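Side-chain contacts in folylpolyglutamate synthase (FolC) (Helicobacter pylori, PDB 6K8C), which probably uses ATP to add glutamate to dihydropteroate, giving dihydrofolate, and to lengthen the polyglutamate tail of reduced folates: residues K36-A41 and A125-V130; P82-F87 and I284-N289; F91-S96 and K134-L139; G189-I194 and F251-P256; L335-H340 and A382-K387. All blocks are in the same frame, centred on the assembly; numbering follows the deposited sequence.

In the fold
From the N terminus, the first loop runs from helix 28-41 to helix 121-132 and is closed by contact 1. Contact 2 opens within that loop at 82-87 and closes at 284-289, so the two cross. Contact 3 starts at 91-96 and also crosses contact 1. Contacts 3 and 4 both open and close within the span of contact 2; they reach the same eight-stranded sheet and touch through Y138 and L255. Contact 5 comes last, after contact 2 has closed, and packs helix 379-390 on the end of strand 331-336. Contact 2 ties the eight-stranded sheet domain to the six-stranded one and touches contact 5, for instance through F85 and Y386.

Contact 1 (K36-A41 and A125-V130); sequences KDFKNA and ATLLAV
F38 lies across L127 and V130, which stand three residues apart on the neighbouring helix. All the packing between the two segments is apolar and runs through these three side chains. At one end of the phenyl ring, CG of F38 is 4.0 Å from CD2 of L127. The same methyl also lies against the F38 CB. At the far end, CE2 of F38 meets CG1 of V130 at 3.7 Å, and CZ is nearly as close. Both methyls approach the ring obliquely. L127 and F38 slide past each other in opposite directions. F38 reaches across because its CG stands anti to the backbone N (chi1 167°). V130 turns CG1 toward the ring by the same kind of rotation.

Other residues also pack on this ring: F42, with ring planes about 20° apart, F43 edge-to-face, F115 and L110.

No hydrogen bond joins the two segments. On helix 28-41, N of A41 binds O of D37 at 2.9 Å. On helix 121-132, OG1 of T126 is bonded to F122 O within its helix and to S151 OG outside it, so this buried hydroxyl is satisfied.

Helix 121-132 is a middle layer. Its A125, L128 and A129 pack against F91 of the sheet in the Mur ligase middle domain, while L127 and V130 carry helix 28-41. With no polar bond across it, the contact rests on shape and on the burial of three hydrocarbon side chains.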
# COMPACT_ATOMS: atom_id res chain seq x y z
N LYS A 36 15.34 14.43 14.25
CA LYS A 36 16.65 14.81 14.75
C LYS A 36 16.82 14.40 16.21
O LYS A 36 17.86 13.86 16.60
CB LYS A 36 16.86 16.32 14.58
CG LYS A 36 18.23 16.71 14.03
CD LYS A 36 18.27 16.58 12.50
CE LYS A 36 19.56 17.16 11.93
NZ LYS A 36 19.40 17.56 10.50
N ASP A 37 15.79 14.64 17.02
CA ASP A 37 15.83 14.20 18.42
C ASP A 37 15.91 12.69 18.52
O ASP A 37 16.62 12.16 19.38
CB ASP A 37 14.59 14.71 19.16
CG ASP A 37 14.61 16.20 19.38
OD1 ASP A 37 15.57 16.86 18.93
OD2 ASP A 37 13.66 16.71 20.01
N PHE A 38 15.17 11.97 17.67
CA PHE A 38 15.23 10.52 17.69
C PHE A 38 16.64 10.02 17.43
O PHE A 38 17.14 9.12 18.13
CB PHE A 38 14.27 9.92 16.64
CG PHE A 38 14.50 8.45 16.40
CD1 PHE A 38 13.90 7.50 17.21
CD2 PHE A 38 15.36 8.02 15.40
CE1 PHE A 38 14.13 6.15 17.00
CE2 PHE A 38 15.59 6.68 15.19
CZ PHE A 38 14.97 5.74 15.99
N LYS A 39 17.31 10.58 16.42
CA LYS A 39 18.64 10.11 16.06
C LYS A 39 19.63 10.39 17.19
O LYS A 39 20.46 9.54 17.52
CB LYS A 39 19.10 10.76 14.76
CG LYS A 39 18.49 10.14 13.50
CD LYS A 39 19.08 10.75 12.25
CE LYS A 39 18.75 12.23 12.15
NZ LYS A 39 19.34 12.85 10.93
N ASN A 40 19.53 11.57 17.81
CA ASN A 40 20.35 11.87 18.98
C ASN A 40 20.09 10.87 20.10
O ASN A 40 21.02 10.29 20.66
CB ASN A 40 20.09 13.30 19.45
CG ASN A 40 20.83 14.35 18.63
OD1 ASN A 40 21.87 14.07 18.03
ND2 ASN A 40 20.29 15.56 18.61
N ALA A 41 18.81 10.66 20.44
CA ALA A 41 18.49 9.81 21.59
C ALA A 41 18.71 8.34 21.30
O ALA A 41 18.93 7.56 22.22
CB ALA A 41 17.05 10.05 22.04
N ALA A 125 4.23 5.95 13.74
CA ALA A 125 4.43 4.72 12.97
C ALA A 125 5.77 4.74 12.25
O ALA A 125 6.47 3.72 12.20
CB ALA A 125 3.29 4.54 11.96
N THR A 126 6.16 5.90 11.72
CA THR A 126 7.45 6.03 11.05
C THR A 126 8.61 5.74 12.00
O THR A 126 9.54 5.01 11.66
CB THR A 126 7.59 7.42 10.43
OG1 THR A 126 6.53 7.63 9.47
CG2 THR A 126 8.93 7.58 9.72
N LEU A 127 8.57 6.32 13.21
CA LEU A 127 9.62 6.05 14.18
C LEU A 127 9.64 4.59 14.58
O LEU A 127 10.72 4.00 14.77
CB LEU A 127 9.45 6.93 15.43
CG LEU A 127 9.64 8.44 15.27
CD1 LEU A 127 9.60 9.11 16.65
CD2 LEU A 127 10.94 8.78 14.55
N LEU A 128 8.46 3.97 14.73
CA LEU A 128 8.41 2.55 15.04
C LEU A 128 9.08 1.73 13.94
O LEU A 128 9.80 0.76 14.23
CB LEU A 128 6.96 2.11 15.24
CG LEU A 128 6.27 2.51 16.54
CD1 LEU A 128 4.78 2.19 16.46
CD2 LEU A 128 6.91 1.82 17.73
N ALA A 129 8.86 2.11 12.68
CA ALA A 129 9.51 1.40 11.58
C ALA A 129 11.03 1.51 11.67
O ALA A 129 11.75 0.52 11.50
CB ALA A 129 9.01 1.94 10.24
N VAL A 130 11.54 2.71 11.95
CA VAL A 130 12.99 2.89 12.06
C VAL A 130 13.54 2.10 13.23
O VAL A 130 14.62 1.49 13.14
CB VAL A 130 13.34 4.39 12.19
CG1 VAL A 130 14.86 4.57 12.30
CG2 VAL A 130 12.78 5.16 11.01

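Contact 2 (P82-F87 and I284-N289)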
# COMPACT_ATOMS: atom_id res chain seq x y z
N PRO A 82 -2.26 2.27 4.64
CA PRO A 82 -2.60 2.04 6.04
C PRO A 82 -2.63 0.55 6.31
O PRO A 82 -1.82 -0.18 5.76
CB PRO A 82 -3.98 2.67 6.17
CG PRO A 82 -4.61 2.42 4.83
CD PRO A 82 -3.47 2.41 3.81
N HIS A 83 -3.56 0.08 7.14
CA HIS A 83 -3.70 -1.35 7.38
C HIS A 83 -5.14 -1.76 7.13
O HIS A 83 -6.06 -0.94 7.11
CB HIS A 83 -3.26 -1.72 8.80
CG HIS A 83 -4.07 -1.09 9.89
ND1 HIS A 83 -3.67 0.04 10.56
CD2 HIS A 83 -5.25 -1.46 10.44
CE1 HIS A 83 -4.58 0.36 11.46
NE2 HIS A 83 -5.55 -0.54 11.42
N VAL A 84 -5.33 -3.06 6.91
CA VAL A 84 -6.65 -3.61 6.65
C VAL A 84 -7.29 -4.06 7.96
O VAL A 84 -8.37 -3.59 8.33
CB VAL A 84 -6.59 -4.79 5.66
CG1 VAL A 84 -7.98 -5.35 5.43
CG2 VAL A 84 -5.95 -4.34 4.35
N PHE A 85 -6.63 -4.99 8.65
CA PHE A 85 -7.17 -5.60 9.86
C PHE A 85 -6.45 -5.15 11.12
O PHE A 85 -7.11 -4.75 12.09
CB PHE A 85 -7.11 -7.13 9.76
CG PHE A 85 -7.71 -7.67 8.49
CD1 PHE A 85 -9.09 -7.68 8.31
CD2 PHE A 85 -6.90 -8.18 7.49
CE1 PHE A 85 -9.65 -8.19 7.15
CE2 PHE A 85 -7.46 -8.69 6.32
CZ PHE A 85 -8.83 -8.69 6.15
N GLU A 86 -5.12 -5.20 11.15
CA GLU A 86 -4.35 -4.88 12.35
C GLU A 86 -3.27 -3.86 12.02
O GLU A 86 -2.70 -3.87 10.92
CB GLU A 86 -3.67 -6.11 12.97
CG GLU A 86 -4.55 -7.31 13.19
CD GLU A 86 -3.74 -8.58 13.35
OE1 GLU A 86 -2.71 -8.54 14.06
OE2 GLU A 86 -4.12 -9.61 12.76
N PHE A 87 -2.97 -3.02 13.00
CA PHE A 87 -1.91 -2.01 12.87
C PHE A 87 -0.57 -2.63 12.49
O PHE A 87 0.20 -2.04 11.73
CB PHE A 87 -1.78 -1.22 14.18
CG PHE A 87 -0.70 -0.16 14.16
CD1 PHE A 87 -0.91 1.04 13.52
CD2 PHE A 87 0.51 -0.38 14.81
CE1 PHE A 87 0.07 2.02 13.50
CE2 PHE A 87 1.50 0.60 14.80
CZ PHE A 87 1.28 1.80 14.14
N ILE A 284 -12.13 -10.69 0.42
CA ILE A 284 -11.90 -9.28 0.74
C ILE A 284 -10.77 -8.75 -0.13
O ILE A 284 -9.74 -9.41 -0.29
CB ILE A 284 -11.57 -9.09 2.24
CG1 ILE A 284 -12.81 -9.33 3.10
CG2 ILE A 284 -11.03 -7.69 2.49
CD1 ILE A 284 -12.69 -8.77 4.51
N ASP A 285 -10.95 -7.55 -0.67
CA ASP A 285 -9.91 -6.92 -1.47
C ASP A 285 -10.04 -5.41 -1.37
O ASP A 285 -11.13 -4.86 -1.54
CB ASP A 285 -9.99 -7.37 -2.93
CG ASP A 285 -8.77 -6.97 -3.73
OD1 ASP A 285 -8.66 -5.78 -4.09
OD2 ASP A 285 -7.92 -7.84 -4.00
N VAL A 286 -8.91 -4.74 -1.09
CA VAL A 286 -8.91 -3.30 -0.88
C VAL A 286 -8.79 -2.51 -2.18
O VAL A 286 -8.70 -1.27 -2.13
CB VAL A 286 -7.77 -2.88 0.06
CG1 VAL A 286 -7.98 -3.50 1.44
CG2 VAL A 286 -6.42 -3.30 -0.52
N GLY A 287 -8.77 -3.17 -3.33
CA GLY A 287 -8.54 -2.47 -4.58
C GLY A 287 -9.77 -1.75 -5.11
O GLY A 287 -10.88 -1.86 -4.59
N HIS A 288 -9.55 -0.96 -6.17
CA HIS A 288 -10.65 -0.43 -6.97
C HIS A 288 -10.04 -0.02 -8.31
O HIS A 288 -9.61 1.12 -8.49
CB HIS A 288 -11.37 0.72 -6.32
CG HIS A 288 -12.67 1.06 -6.99
ND1 HIS A 288 -12.74 1.69 -8.22
CD2 HIS A 288 -13.95 0.80 -6.64
CE1 HIS A 288 -14.00 1.83 -8.57
NE2 HIS A 288 -14.76 1.30 -7.63
N ASN A 289 -10.01 -0.97 -9.25
CA ASN A 289 -9.33 -0.80 -10.52
C ASN A 289 -9.92 -1.79 -11.49
O ASN A 289 -10.27 -2.91 -11.09
CB ASN A 289 -7.82 -1.04 -10.39
CG ASN A 289 -7.00 0.18 -10.69
OD1 ASN A 289 -7.53 1.29 -10.75
ND2 ASN A 289 -5.71 -0.01 -10.90
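V84 and V286 form the tight part of this contact. CG2 of V84 lies 3.6 Å from CG1 of V286, and the two side chains meet at a slant. Both methyls stand anti to their carbonyl carbons. F379 of helix 379-390 packs against both valines. The second methyl of V84, CG1, sits 3.4 Å above the ring of F85, over its centre. V84 thus has one methyl on its neighbour's ring and the other on V286.

The looser part is F85 with I284. The ring offers its edge: CE1 of F85 is 4.1 Å from CD1 of I284, near the ring plane. F85 is partly exposed, and E86 next to it faces solvent.

The contact joins the loop after strand 76-79 of the Mur ligase middle domain to the end of strand 282-285 and the turn after it, in the glutamate ligase domain. In this family the active site lies in the cleft between these domains. A citrate, probably from the crystallisation liquor, is bound close to the V286 side chain.

Each side has its own polar support. E89 holds the loop by accepting from the backbone N atoms of V84, F85 and E86. D285, pointing away from the loop, makes an Asx turn: its OD1 accepts from N of G287 at 2.7 Å, on the anti side and 25° out of the carboxylate plane. The other oxygen, OD2, forms a salt bridge with R238 and accepts from C275 N.

Contact 3 (F91-S96 and K134-L139)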
# COMPACT_ATOMS: atom_id res chain seq x y z
N PHE A 91 4.27 -3.22 9.24
CA PHE A 91 5.69 -3.54 9.42
C PHE A 91 5.93 -4.99 9.01
O PHE A 91 5.65 -5.92 9.78
CB PHE A 91 6.12 -3.30 10.87
CG PHE A 91 5.57 -2.02 11.45
CD1 PHE A 91 6.26 -0.82 11.29
CD2 PHE A 91 4.39 -2.02 12.18
CE1 PHE A 91 5.77 0.36 11.84
CE2 PHE A 91 3.89 -0.84 12.72
CZ PHE A 91 4.58 0.35 12.55
N PHE A 92 6.43 -5.18 7.79
CA PHE A 92 6.81 -6.49 7.27
C PHE A 92 8.31 -6.63 7.50
O PHE A 92 9.10 -5.98 6.82
CB PHE A 92 6.45 -6.60 5.79
CG PHE A 92 6.57 -8.00 5.23
CD1 PHE A 92 5.57 -8.93 5.42
CD2 PHE A 92 7.68 -8.36 4.48
CE1 PHE A 92 5.67 -10.20 4.89
CE2 PHE A 92 7.79 -9.64 3.94
CZ PHE A 92 6.79 -10.56 4.15
N LEU A 93 8.69 -7.46 8.46
CA LEU A 93 10.07 -7.50 8.96
C LEU A 93 10.65 -8.89 8.75
O LEU A 93 10.14 -9.88 9.29
CB LEU A 93 10.11 -7.12 10.44
CG LEU A 93 11.43 -7.36 11.17
CD1 LEU A 93 12.54 -6.49 10.59
CD2 LEU A 93 11.27 -7.10 12.67
N ASN A 94 11.73 -8.96 7.96
CA ASN A 94 12.47 -10.20 7.73
C ASN A 94 11.54 -11.34 7.32
O ASN A 94 11.60 -12.45 7.86
CB ASN A 94 13.30 -10.57 8.97
CG ASN A 94 14.31 -9.50 9.34
OD1 ASN A 94 14.79 -8.76 8.48
ND2 ASN A 94 14.62 -9.39 10.63
N GLY A 95 10.67 -11.05 6.36
CA GLY A 95 9.86 -12.07 5.73
C GLY A 95 8.49 -12.32 6.34
O GLY A 95 7.76 -13.19 5.84
N SER A 96 8.11 -11.60 7.39
CA SER A 96 6.79 -11.80 7.97
C SER A 96 6.34 -10.52 8.68
O SER A 96 7.14 -9.64 9.01
CB SER A 96 6.78 -12.98 8.95
OG SER A 96 7.51 -12.68 10.12
N LYS A 134 16.41 -1.32 12.96
CA LYS A 134 17.73 -0.94 13.45
C LYS A 134 18.85 -1.81 12.88
O LYS A 134 19.92 -1.30 12.52
CB LYS A 134 17.74 -1.02 14.98
CG LYS A 134 19.07 -0.70 15.64
CD LYS A 134 19.08 -1.18 17.09
CE LYS A 134 19.87 -0.25 17.99
NZ LYS A 134 21.23 0.02 17.44
N ASP A 135 18.62 -3.12 12.79
CA ASP A 135 19.63 -4.06 12.32
C ASP A 135 19.32 -4.62 10.93
O ASP A 135 19.81 -5.70 10.58
CB ASP A 135 19.81 -5.20 13.31
CG ASP A 135 20.24 -4.71 14.68
OD1 ASP A 135 21.22 -3.94 14.75
OD2 ASP A 135 19.60 -5.10 15.68
N CYS A 136 18.53 -3.91 10.14
CA CYS A 136 18.20 -4.35 8.79
C CYS A 136 19.24 -3.88 7.80
O CYS A 136 19.93 -2.87 8.00
CB CYS A 136 16.82 -3.84 8.37
SG CYS A 136 15.47 -4.75 9.11
N ASP A 137 19.36 -4.62 6.69
CA ASP A 137 20.20 -4.17 5.59
C ASP A 137 19.48 -3.14 4.73
O ASP A 137 20.13 -2.23 4.19
CB ASP A 137 20.63 -5.36 4.74
CG ASP A 137 21.40 -6.39 5.54
OD1 ASP A 137 22.50 -6.06 6.01
OD2 ASP A 137 20.90 -7.52 5.70
N TYR A 138 18.16 -3.26 4.59
CA TYR A 138 17.39 -2.38 3.73
C TYR A 138 16.09 -2.02 4.44
O TYR A 138 15.50 -2.85 5.14
CB TYR A 138 17.08 -3.03 2.37
CG TYR A 138 18.31 -3.23 1.52
CD1 TYR A 138 18.75 -2.24 0.65
CD2 TYR A 138 19.04 -4.41 1.59
CE1 TYR A 138 19.89 -2.42 -0.12
CE2 TYR A 138 20.17 -4.60 0.82
CZ TYR A 138 20.59 -3.60 -0.03
OH TYR A 138 21.72 -3.79 -0.80
N LEU A 139 15.66 -0.78 4.24
CA LEU A 139 14.38 -0.29 4.74
C LEU A 139 13.60 0.22 3.54
O LEU A 139 13.99 1.22 2.93
CB LEU A 139 14.58 0.79 5.80
CG LEU A 139 13.31 1.52 6.27
CD1 LEU A 139 12.32 0.53 6.85
CD2 LEU A 139 13.67 2.61 7.27
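L93 binds O of S96 through its backbone N at 2.7 Å, and its side chain packs on C136 across the contact. CD1 of L93 is 3.7 Å from SG of C136. OD1 of N94 lies 4.1 Å from the same SG, also as packing. The C136 sulfur thus meets a methyl of one residue and the amide oxygen of the next. C136 turns SG anti to its own carbonyl carbon (chi1 -77°), and this sends the sulfur toward the hairpin.

L93 and N94 enter a type I' turn, L93 to S96, that joins strands 91-93 and 96-97. N94 and G95 form its corner with positive phi values, as is common for an Asn-Gly pair in such a hairpin. A second backbone bond, from N of S96 to O of L93 at 3.3 Å, helps close it. The F92 ring has N of S96 3.6 Å above its plane, offset toward the rim. R63 makes a cation-pi contact with that ring.

Strand 76-79 runs between strands 91-93 and 138-142. Its L77 touches L93, C136 and L139. The contact therefore spans the start of strand 76-79. That strand holds the hairpin by backbone bonds of F92 with H78 and N94 with V76. OD1 of N94 adds a weak hydrogen bond from V76 N.

The interface is small, with one buried thiol against a methyl and an amide oxygen. The two segments themselves share only packing.

Contact 4 (G189-I194 and F251-P256); sequences GSLSII and FETLLP
T253 is turned so that its two branches serve different partners: at chi1 -58°, OG1 stands anti to the carbonyl carbon and CG2 anti to the backbone N. CG2 meets L191, and OG1 lies beside I193. L191 reaches out with its CG anti to the backbone N (chi1 -179°).

This is helix-on-sheet packing in the alpha/beta domain of P-loop type. Helix 241-254 lies over strand 191-194 of the eight-stranded sheet. L191 and I193 are two residues apart and point to the helix, while S192 between them points away. Both meet T253 tip to tip. CD2 of L191 is 4.0 Å from CG2 of T253. CD1 of I193 is 3.8 Å from OG1 of T253 and also touches its CB.

The isoleucine methyl offers the hydroxyl no polar partner; O of K249, one turn back in the helix, does. It is hydrogen-bonded to OG1 of T253. This bond keeps the polar end occupied beside a hydrocarbon neighbour. I217 of the next strand also touches T253. F251 points away from the strand and packs on helix 58-70. The helix ends just past the contact, where N of L255 still binds O of F251 at 2.9 Å.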
# COMPACT_ATOMS: atom_id res chain seq x y z
N GLY A 189 15.72 12.31 -4.54
CA GLY A 189 17.13 12.40 -4.22
C GLY A 189 18.00 12.26 -5.45
O GLY A 189 17.58 12.56 -6.57
N SER A 190 19.23 11.78 -5.24
CA SER A 190 20.20 11.74 -6.32
C SER A 190 19.99 10.56 -7.26
O SER A 190 20.52 10.58 -8.38
CB SER A 190 21.62 11.69 -5.74
OG SER A 190 21.81 10.51 -4.98
N LEU A 191 19.23 9.55 -6.85
CA LEU A 191 19.07 8.32 -7.63
C LEU A 191 17.63 7.85 -7.51
O LEU A 191 17.16 7.57 -6.41
CB LEU A 191 20.04 7.24 -7.13
CG LEU A 191 20.03 5.89 -7.85
CD1 LEU A 191 20.30 6.08 -9.32
CD2 LEU A 191 21.04 4.94 -7.22
N SER A 192 16.94 7.75 -8.64
CA SER A 192 15.53 7.39 -8.62
C SER A 192 15.17 6.54 -9.83
O SER A 192 15.68 6.75 -10.93
CB SER A 192 14.63 8.62 -8.58
OG SER A 192 14.97 9.46 -7.49
N ILE A 193 14.27 5.59 -9.60
CA ILE A 193 13.65 4.79 -10.64
C ILE A 193 12.23 5.30 -10.82
O ILE A 193 11.55 5.59 -9.83
CB ILE A 193 13.66 3.30 -10.26
CG1 ILE A 193 15.10 2.78 -10.29
CG2 ILE A 193 12.77 2.47 -11.19
CD1 ILE A 193 15.45 2.03 -9.08
N ILE A 194 11.78 5.44 -12.06
CA ILE A 194 10.43 5.93 -12.31
C ILE A 194 9.70 4.92 -13.20
O ILE A 194 10.18 4.59 -14.29
CB ILE A 194 10.41 7.35 -12.92
CG1 ILE A 194 8.98 7.87 -13.02
CG2 ILE A 194 11.13 7.43 -14.26
CD1 ILE A 194 8.87 9.38 -12.86
N PHE A 251 15.87 -3.53 -7.68
CA PHE A 251 16.77 -4.57 -7.18
C PHE A 251 18.11 -4.53 -7.90
O PHE A 251 19.17 -4.54 -7.27
CB PHE A 251 16.10 -5.94 -7.37
CG PHE A 251 16.98 -7.11 -7.02
CD1 PHE A 251 17.04 -7.58 -5.72
CD2 PHE A 251 17.72 -7.76 -8.00
CE1 PHE A 251 17.85 -8.66 -5.39
CE2 PHE A 251 18.52 -8.83 -7.68
CZ PHE A 251 18.59 -9.29 -6.37
N GLU A 252 18.08 -4.50 -9.24
CA GLU A 252 19.31 -4.47 -10.02
C GLU A 252 20.10 -3.18 -9.78
O GLU A 252 21.33 -3.19 -9.86
CB GLU A 252 18.98 -4.63 -11.50
CG GLU A 252 18.28 -5.95 -11.82
CD GLU A 252 17.79 -6.04 -13.25
OE1 GLU A 252 17.78 -5.00 -13.95
OE2 GLU A 252 17.39 -7.14 -13.68
N THR A 253 19.41 -2.07 -9.50
CA THR A 253 20.10 -0.81 -9.25
C THR A 253 20.80 -0.84 -7.89
O THR A 253 21.91 -0.30 -7.75
CB THR A 253 19.12 0.36 -9.33
OG1 THR A 253 18.50 0.38 -10.62
CG2 THR A 253 19.84 1.69 -9.12
N LEU A 254 20.17 -1.46 -6.90
CA LEU A 254 20.80 -1.60 -5.59
C LEU A 254 21.95 -2.59 -5.63
O LEU A 254 22.95 -2.41 -4.91
CB LEU A 254 19.77 -2.04 -4.55
CG LEU A 254 18.61 -1.06 -4.28
CD1 LEU A 254 17.46 -1.79 -3.59
CD2 LEU A 254 19.09 0.12 -3.45
N LEU A 255 21.85 -3.64 -6.45
CA LEU A 255 22.82 -4.74 -6.45
C LEU A 255 23.29 -4.97 -7.88
O LEU A 255 22.97 -5.99 -8.50
CB LEU A 255 22.21 -6.01 -5.85
CG LEU A 255 21.76 -5.92 -4.39
CD1 LEU A 255 20.88 -7.11 -4.03
CD2 LEU A 255 22.96 -5.85 -3.45
N PRO A 256 24.06 -4.03 -8.44
CA PRO A 256 24.43 -4.14 -9.86
C PRO A 256 25.36 -5.31 -10.17
O PRO A 256 25.49 -5.67 -11.34
CB PRO A 256 25.12 -2.80 -10.15
CG PRO A 256 25.63 -2.35 -8.83
CD PRO A 256 24.66 -2.85 -7.80

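Contact 5 (L335-H340 and A382-K387); sequences LILELH and ANAFYK
The methyl of A384 is a small bump that rises between two leucines. CD2 of L339 rests on CB of A384 at 4.0 Å, and CD2 of L337 lies 4.4 Å from the same CB. L337 is the deeper knob. Its CD2 comes over the helix surface, 3.8 Å from the backbone N of F385 and 4.0 Å from its CB. V381 and R388 also touch L337. With A384 and F385 they surround the hollow that this leucine fills.

L337 and F385 cross at about a right angle. With CG anti to the backbone N (chi1 169°), F385 carries its ring away from the leucine, toward V367. Only the base of the phenylalanine thus meets L337. L339 also leans on L380 and V381, one turn earlier.

The contact packs helix 379-390 against the chain just past strand 331-336, in the glutamate ligase part of the enzyme. Another side of the helix faces the middle domain, where ND2 of N383 bonds to V84 O and the Y386 ring meets F85 edge-to-face.

Across the two segments the contact is hydrocarbon packing with no hydrogen bond. Both leucines rest on the alanine methyl, and the contact depends on fit and on burying hydrocarbon.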
# COMPACT_ATOMS: atom_id res chain seq x y z
N LEU A 335 -24.61 -5.11 -2.38
CA LEU A 335 -24.97 -4.51 -1.10
C LEU A 335 -24.05 -3.32 -0.87
O LEU A 335 -22.84 -3.49 -0.69
CB LEU A 335 -24.87 -5.53 0.03
CG LEU A 335 -25.80 -6.75 -0.08
CD1 LEU A 335 -25.59 -7.70 1.08
CD2 LEU A 335 -27.26 -6.32 -0.18
N ILE A 336 -24.62 -2.12 -0.90
CA ILE A 336 -23.81 -0.92 -0.71
C ILE A 336 -23.44 -0.79 0.76
O ILE A 336 -24.30 -0.81 1.64
CB ILE A 336 -24.57 0.32 -1.20
CG1 ILE A 336 -25.02 0.14 -2.65
CG2 ILE A 336 -23.70 1.57 -1.04
CD1 ILE A 336 -26.09 1.11 -3.09
N LEU A 337 -22.14 -0.66 1.03
CA LEU A 337 -21.63 -0.44 2.39
C LEU A 337 -21.65 1.05 2.67
O LEU A 337 -20.72 1.79 2.32
CB LEU A 337 -20.24 -1.03 2.56
CG LEU A 337 -19.74 -1.12 4.01
CD1 LEU A 337 -20.62 -2.03 4.82
CD2 LEU A 337 -18.29 -1.59 4.07
N GLU A 338 -22.73 1.51 3.30
CA GLU A 338 -22.91 2.91 3.64
C GLU A 338 -21.68 3.48 4.33
O GLU A 338 -21.23 2.95 5.36
CB GLU A 338 -24.13 3.06 4.55
CG GLU A 338 -24.74 4.45 4.56
CD GLU A 338 -26.25 4.40 4.53
OE1 GLU A 338 -26.83 3.79 5.45
OE2 GLU A 338 -26.86 4.98 3.61
N LEU A 339 -21.11 4.53 3.74
CA LEU A 339 -19.99 5.26 4.31
C LEU A 339 -20.26 6.75 4.17
O LEU A 339 -20.67 7.20 3.10
CB LEU A 339 -18.66 4.90 3.63
CG LEU A 339 -18.04 3.55 3.96
CD1 LEU A 339 -17.08 3.14 2.86
CD2 LEU A 339 -17.34 3.58 5.30
N HIS A 340 -20.02 7.49 5.24
CA HIS A 340 -20.28 8.93 5.27
C HIS A 340 -19.02 9.76 5.17
O HIS A 340 -19.10 11.00 5.18
CB HIS A 340 -21.07 9.28 6.53
CG HIS A 340 -22.43 8.67 6.57
ND1 HIS A 340 -23.52 9.25 5.95
CD2 HIS A 340 -22.88 7.52 7.13
CE1 HIS A 340 -24.59 8.49 6.14
NE2 HIS A 340 -24.23 7.43 6.85
N ALA A 382 -13.02 -2.17 3.21
CA ALA A 382 -12.66 -3.45 3.81
C ALA A 382 -12.53 -3.33 5.32
O ALA A 382 -12.99 -4.21 6.06
CB ALA A 382 -11.36 -3.97 3.20
N ASN A 383 -11.91 -2.25 5.80
CA ASN A 383 -11.72 -2.09 7.24
C ASN A 383 -13.04 -1.81 7.94
O ASN A 383 -13.28 -2.31 9.05
CB ASN A 383 -10.71 -0.99 7.52
CG ASN A 383 -10.60 -0.67 9.00
OD1 ASN A 383 -11.21 0.28 9.48
ND2 ASN A 383 -9.82 -1.46 9.72
N ALA A 384 -13.93 -1.03 7.31
CA ALA A 384 -15.23 -0.76 7.91
C ALA A 384 -16.11 -2.01 7.91
O ALA A 384 -16.86 -2.24 8.87
CB ALA A 384 -15.92 0.39 7.17
N PHE A 385 -16.04 -2.82 6.85
CA PHE A 385 -16.73 -4.10 6.88
C PHE A 385 -16.21 -4.98 8.01
O PHE A 385 -16.98 -5.63 8.72
CB PHE A 385 -16.56 -4.84 5.55
CG PHE A 385 -17.03 -6.27 5.62
CD1 PHE A 385 -18.37 -6.57 5.49
CD2 PHE A 385 -16.13 -7.30 5.88
CE1 PHE A 385 -18.81 -7.88 5.57
CE2 PHE A 385 -16.57 -8.60 5.96
CZ PHE A 385 -17.91 -8.90 5.81
N TYR A 386 -14.88 -5.03 8.16
CA TYR A 386 -14.27 -5.94 9.13
C TYR A 386 -14.71 -5.60 10.55
O TYR A 386 -14.90 -6.49 11.38
CB TYR A 386 -12.75 -5.88 9.00
CG TYR A 386 -12.04 -6.80 9.97
CD1 TYR A 386 -12.25 -8.17 9.94
CD2 TYR A 386 -11.16 -6.29 10.91
CE1 TYR A 386 -11.60 -9.01 10.82
CE2 TYR A 386 -10.50 -7.12 11.80
CZ TYR A 386 -10.73 -8.48 11.75
OH TYR A 386 -10.08 -9.32 12.63
N LYS A 387 -14.86 -4.31 10.85
CA LYS A 387 -15.29 -3.91 12.18
C LYS A 387 -16.73 -4.35 12.45
O LYS A 387 -17.03 -4.90 13.51
CB LYS A 387 -15.15 -2.39 12.35
CG LYS A 387 -13.74 -1.95 12.73
CD LYS A 387 -13.29 -0.77 11.89
CE LYS A 387 -12.57 0.27 12.73
NZ LYS A 387 -12.73 1.64 12.17